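Local coordinates for serine-rich Repeat Adhesion Glycoprotein (Srr1) (Streptococcus agalactiae, PDB 4MBO) that probably binds host fibrinogen as a serine-rich repeat surface adhesin of a streptococcal pathogen, at residues T107-A110 with S111-N115; E254-T257 with S258-S261. All coordinates share one frame; numbering follows the deposited sequence.

Interaction 1 of 2, residues T107-A110 with S111-N115; sequences TRYA and STLNN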
loop_
_atom_site.group_PDB
_atom_site.type_symbol
_atom_site.label_atom_id
_atom_site.label_comp_id
_atom_site.label_asym_id
_atom_site.label_seq_id
_atom_site.Cartn_x
_atom_site.Cartn_y
_atom_site.Cartn_z
ATOM N N THR A 107 -22.870 1.665 -20.866
ATOM C CA THR A 107 -22.524 1.272 -22.229
ATOM C C THR A 107 -23.661 1.432 -23.240
ATOM O O THR A 107 -24.816 1.693 -22.904
ATOM C CB THR A 107 -22.116 -0.204 -22.246
ATOM O OG1 THR A 107 -23.254 -0.991 -21.845
ATOM C CG2 THR A 107 -20.918 -0.477 -21.365
ATOM N N ARG A 108 -23.325 1.265 -24.522
ATOM C CA ARG A 108 -24.323 1.275 -25.577
ATOM C C ARG A 108 -25.307 0.131 -25.304
ATOM O O ARG A 108 -26.518 0.307 -25.378
ATOM C CB ARG A 108 -23.640 1.101 -26.959
ATOM C CG ARG A 108 -24.567 1.193 -28.153
ATOM C CD ARG A 108 -23.824 1.403 -29.493
ATOM N NE ARG A 108 -22.849 2.509 -29.414
ATOM C CZ ARG A 108 -21.556 2.445 -29.733
ATOM N NH1 ARG A 108 -21.019 1.373 -30.321
ATOM N NH2 ARG A 108 -20.808 3.520 -29.573
ATOM N N TYR A 109 -24.769 -1.022 -24.929
ATOM C CA TYR A 109 -25.633 -2.180 -24.626
ATOM C C TYR A 109 -26.640 -1.820 -23.527
ATOM O O TYR A 109 -27.840 -2.069 -23.652
ATOM C CB TYR A 109 -24.812 -3.395 -24.230
ATOM C CG TYR A 109 -25.691 -4.511 -23.651
ATOM C CD1 TYR A 109 -26.532 -5.254 -24.470
ATOM C CD2 TYR A 109 -25.693 -4.787 -22.290
ATOM C CE1 TYR A 109 -27.333 -6.253 -23.960
ATOM C CE2 TYR A 109 -26.489 -5.793 -21.769
ATOM C CZ TYR A 109 -27.314 -6.528 -22.614
ATOM O OH TYR A 109 -28.146 -7.540 -22.136
ATOM N N ALA A 110 -26.157 -1.188 -22.456
ATOM C CA ALA A 110 -27.062 -0.793 -21.392
ATOM C C ALA A 110 -28.178 0.127 -21.862
ATOM O O ALA A 110 -29.280 0.035 -21.374
ATOM C CB ALA A 110 -26.288 -0.130 -20.247
ATOM N N SER A 111 -27.876 1.042 -22.795
ATOM C CA SER A 111 -28.865 1.993 -23.303
ATOM C C SER A 111 -30.019 1.338 -24.093
ATOM O O SER A 111 -31.039 1.975 -24.307
ATOM C CB SER A 111 -28.194 3.101 -24.160
ATOM O OG SER A 111 -27.688 2.603 -25.405
ATOM N N THR A 112 -29.865 0.064 -24.463
ATOM C CA THR A 112 -30.900 -0.677 -25.204
ATOM C C THR A 112 -31.878 -1.379 -24.268
ATOM O O THR A 112 -32.914 -1.873 -24.704
ATOM C CB THR A 112 -30.303 -1.771 -26.129
ATOM O OG1 THR A 112 -29.716 -2.838 -25.361
ATOM C CG2 THR A 112 -29.269 -1.193 -27.072
ATOM N N LEU A 113 -31.558 -1.415 -22.977
ATOM C CA LEU A 113 -32.372 -2.138 -22.017
ATOM C C LEU A 113 -33.391 -1.307 -21.279
ATOM O O LEU A 113 -33.404 -0.072 -21.336
ATOM C CB LEU A 113 -31.459 -2.778 -20.969
ATOM C CG LEU A 113 -30.323 -3.648 -21.497
ATOM C CD1 LEU A 113 -29.465 -4.119 -20.345
ATOM C CD2 LEU A 113 -30.850 -4.840 -22.280
ATOM N N ASN A 114 -34.273 -2.019 -20.590
ATOM C CA ASN A 114 -35.227 -1.404 -19.684
ATOM C C ASN A 114 -35.151 -2.150 -18.367
ATOM O O ASN A 114 -34.927 -3.363 -18.351
ATOM C CB ASN A 114 -36.647 -1.402 -20.224
ATOM C CG ASN A 114 -36.837 -0.390 -21.336
ATOM O OD1 ASN A 114 -37.409 0.680 -21.118
ATOM N ND2 ASN A 114 -36.296 -0.687 -22.511
ATOM N N ASN A 115 -35.323 -1.410 -17.278
ATOM C CA ASN A 115 -35.315 -1.956 -15.922
ATOM C C ASN A 115 -34.041 -2.725 -15.621
ATOM O O ASN A 115 -34.038 -3.944 -15.471
ATOM C CB ASN A 115 -36.550 -2.813 -15.692
ATOM C CG ASN A 115 -37.834 -2.031 -15.914
ATOM O OD1 ASN A 115 -37.956 -0.879 -15.504
ATOM N ND2 ASN A 115 -38.787 -2.652 -16.575
HETATM O O HOH W 1 -31.446 1.706 -21.009
#

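Interaction 2 of 2, residues E254-T257 with S258-S261; sequences EDVT and SQYS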
loop_
_atom_site.group_PDB
_atom_site.type_symbol
_atom_site.label_atom_id
_atom_site.label_comp_id
_atom_site.label_asym_id
_atom_site.label_seq_id
_atom_site.Cartn_x
_atom_site.Cartn_y
_atom_site.Cartn_z
ATOM N N GLU A 254 16.971 13.457 1.775
ATOM C CA GLU A 254 18.152 13.763 0.993
ATOM C C GLU A 254 18.559 12.501 0.293
ATOM O O GLU A 254 18.670 11.455 0.934
ATOM C CB GLU A 254 19.298 14.176 1.927
ATOM C CG GLU A 254 20.537 14.551 1.181
ATOM C CD GLU A 254 21.696 14.937 2.076
ATOM O OE1 GLU A 254 21.697 14.658 3.321
ATOM O OE2 GLU A 254 22.645 15.495 1.501
ATOM N N ASP A 255 18.862 12.597 -0.988
ATOM C CA ASP A 255 19.309 11.418 -1.743
ATOM C C ASP A 255 20.819 11.197 -1.542
ATOM O O ASP A 255 21.641 12.035 -1.937
ATOM C CB ASP A 255 18.979 11.595 -3.213
ATOM C CG ASP A 255 19.146 10.331 -4.016
ATOM O OD1 ASP A 255 20.170 9.638 -3.861
ATOM O OD2 ASP A 255 18.236 10.078 -4.848
ATOM N N VAL A 256 21.151 10.106 -0.885
ATOM C CA VAL A 256 22.560 9.727 -0.602
ATOM C C VAL A 256 22.976 8.455 -1.352
ATOM O O VAL A 256 23.988 7.828 -1.042
ATOM C CB VAL A 256 22.787 9.573 0.918
ATOM C CG1 VAL A 256 22.510 10.874 1.651
ATOM C CG2 VAL A 256 21.901 8.468 1.487
ATOM N N THR A 257 22.240 8.098 -2.397
ATOM C CA THR A 257 22.567 6.932 -3.186
ATOM C C THR A 257 24.041 6.890 -3.611
ATOM O O THR A 257 24.708 5.832 -3.496
ATOM C CB THR A 257 21.672 6.869 -4.429
ATOM O OG1 THR A 257 20.316 6.994 -4.031
ATOM C CG2 THR A 257 21.878 5.555 -5.225
ATOM N N SER A 258 24.583 8.037 -4.018
ATOM C CA SER A 258 25.962 8.049 -4.515
ATOM C C SER A 258 27.025 7.833 -3.440
ATOM O O SER A 258 28.182 7.528 -3.754
ATOM C CB SER A 258 26.273 9.330 -5.282
ATOM O OG SER A 258 26.288 10.456 -4.404
ATOM N N GLN A 259 26.645 8.028 -2.192
ATOM C CA GLN A 259 27.552 7.867 -1.091
ATOM C C GLN A 259 27.732 6.420 -0.636
ATOM O O GLN A 259 28.832 6.034 -0.181
ATOM C CB GLN A 259 27.034 8.703 0.075
ATOM C CG GLN A 259 27.887 8.656 1.321
ATOM C CD GLN A 259 27.299 9.493 2.442
ATOM O OE1 GLN A 259 26.227 10.087 2.302
ATOM N NE2 GLN A 259 28.000 9.544 3.561
ATOM N N TYR A 260 26.687 5.626 -0.784
ATOM C CA TYR A 260 26.681 4.258 -0.262
ATOM C C TYR A 260 26.534 3.244 -1.355
ATOM O O TYR A 260 25.432 2.762 -1.627
ATOM C CB TYR A 260 25.565 4.095 0.766
ATOM C CG TYR A 260 25.729 5.011 1.932
ATOM C CD1 TYR A 260 26.635 4.706 2.929
ATOM C CD2 TYR A 260 24.987 6.174 2.049
ATOM C CE1 TYR A 260 26.830 5.556 3.991
ATOM C CE2 TYR A 260 25.163 7.014 3.108
ATOM C CZ TYR A 260 26.057 6.695 4.085
ATOM O OH TYR A 260 26.254 7.556 5.119
ATOM N N SER A 261 27.649 2.925 -1.970
ATOM C CA SER A 261 27.668 1.912 -2.997
ATOM C C SER A 261 27.247 0.554 -2.415
ATOM O O SER A 261 27.320 0.316 -1.199
ATOM C CB SER A 261 29.045 1.824 -3.627
ATOM O OG SER A 261 30.057 1.431 -2.706
HETATM O O HOH W 2 22.807 10.427 -4.612
HETATM O O HOH W 3 23.793 3.238 -3.687
#

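Interaction 1 of 2, residues T107-A110 with S111-N115
A short helical turn, capped at its N-terminus by Thr-107, joins strand 101-106 to strand 116-126 of the bacterial Ig domain, and Tyr-109 packs on Leu-113 at its exit. Threonine suits the N-cap: its OG1 takes the amide of Ala-110 at 3.0 Å, a donor that no earlier helical carbonyl could serve, while the same hydroxyl also bonds to the carbonyl of Leu-89. Ser-111 N then reaches back to Thr-107 O at 3.1 Å, closing a full helical turn. Later amides shift to carbonyls three residues back, Thr-112 N to Tyr-109 O and Leu-113 N to Ala-110 O, a 3-10-like pattern with each donor above the carbonyl plane.

Two hydroxyls fold back on this turn. With OG placed between its backbone N and carbonyl carbon (chi1 69°), Ser-111 reaches Arg-108 O at 2.6 Å, in the carbonyl plane and on a lone pair. Thr-112 OG1 likewise uses a lone pair of Tyr-109 O, which therefore accepts two bonds from one residue. Small Ala-110 turns its methyl inward onto Val-54 and Leu-90. The Tyr-109 ring, its hydroxyl bonded to Asp-84, has Leu-113 CG 4.3 Å above one face, offset toward the rim, and Leu-113 CD1 lies 3.7 Å from Tyr-109 CE2. A water lies between Ala-110 O and Leu-113 O, 2.7 Å from the latter and within hydrogen-bonding distance of both.

Interaction 2 of 2, residues E254-T257 with S258-S261
The ring of Tyr-260 lies alongside Val-256, whose CG2 is 3.9 Å from both CD2 and CE2 of that ring. One ring face carries the aliphatic stem of Gln-259, with CG 3.6 Å above the plane and offset toward the rim; Trp-273 and Tyr-284 also meet the ring in edge-to-face stacks. Gln-259 has its chain fully extended, CG anti to the backbone N (chi1 -179°), which brings its OE1 to 3.7 Å from Val-256 CB. The glutamine thus sets a methylene over the ring while its amide oxygen rests against the valine.

The backbone leaves strand 254-255 through an Asx turn and coils once before strand 262-264, within the fibrinogen-binding adhesin family region. Asp-255 OD1 accepts Thr-257 N, at 3.0 Å and nearly along the C-O axis, and also Thr-257 OG1, at 2.7 Å from the syn side and 28° out of the carboxylate plane. Threonine fits here because its hydroxyl, beside its own amide, joins it in gripping one oxygen; two such bonds would limit rotation of the carboxylate. That hydroxyl is also bonded to Ile-232 N of the adjoining strand. A water donates to Asp-255 OD1 and accepts from Ser-258 N. Val-256 O takes Gln-259 N at 2.9 Å, whereas Tyr-260 N makes weak bonds to Val-256 O and Thr-257 O. A second water donates to Thr-257 O and to Tyr-260 O, at 2.7 Å from the latter.

Interactions 1 and 2 belong to different family regions of the adhesin and lie on opposite sides of the chain's centre, about 57 Å apart between their centres and about 44 Å between their nearest atoms, so they do not touch. Both are single coils of backbone that connect strands in a protein whose regular structure is nearly all strand, and both begin with a side-chain oxygen catching a backbone amide: the threonine hydroxyl at 107-110, the aspartate carboxylate at 254-257. In each, a tyrosine joins an aliphatic side chain four residues away, with the order reversed. Interaction 1 is a surface contact, its centre about 37 Å from the chain's centre; interaction 2, centred about 25 Å from it, is partly buried.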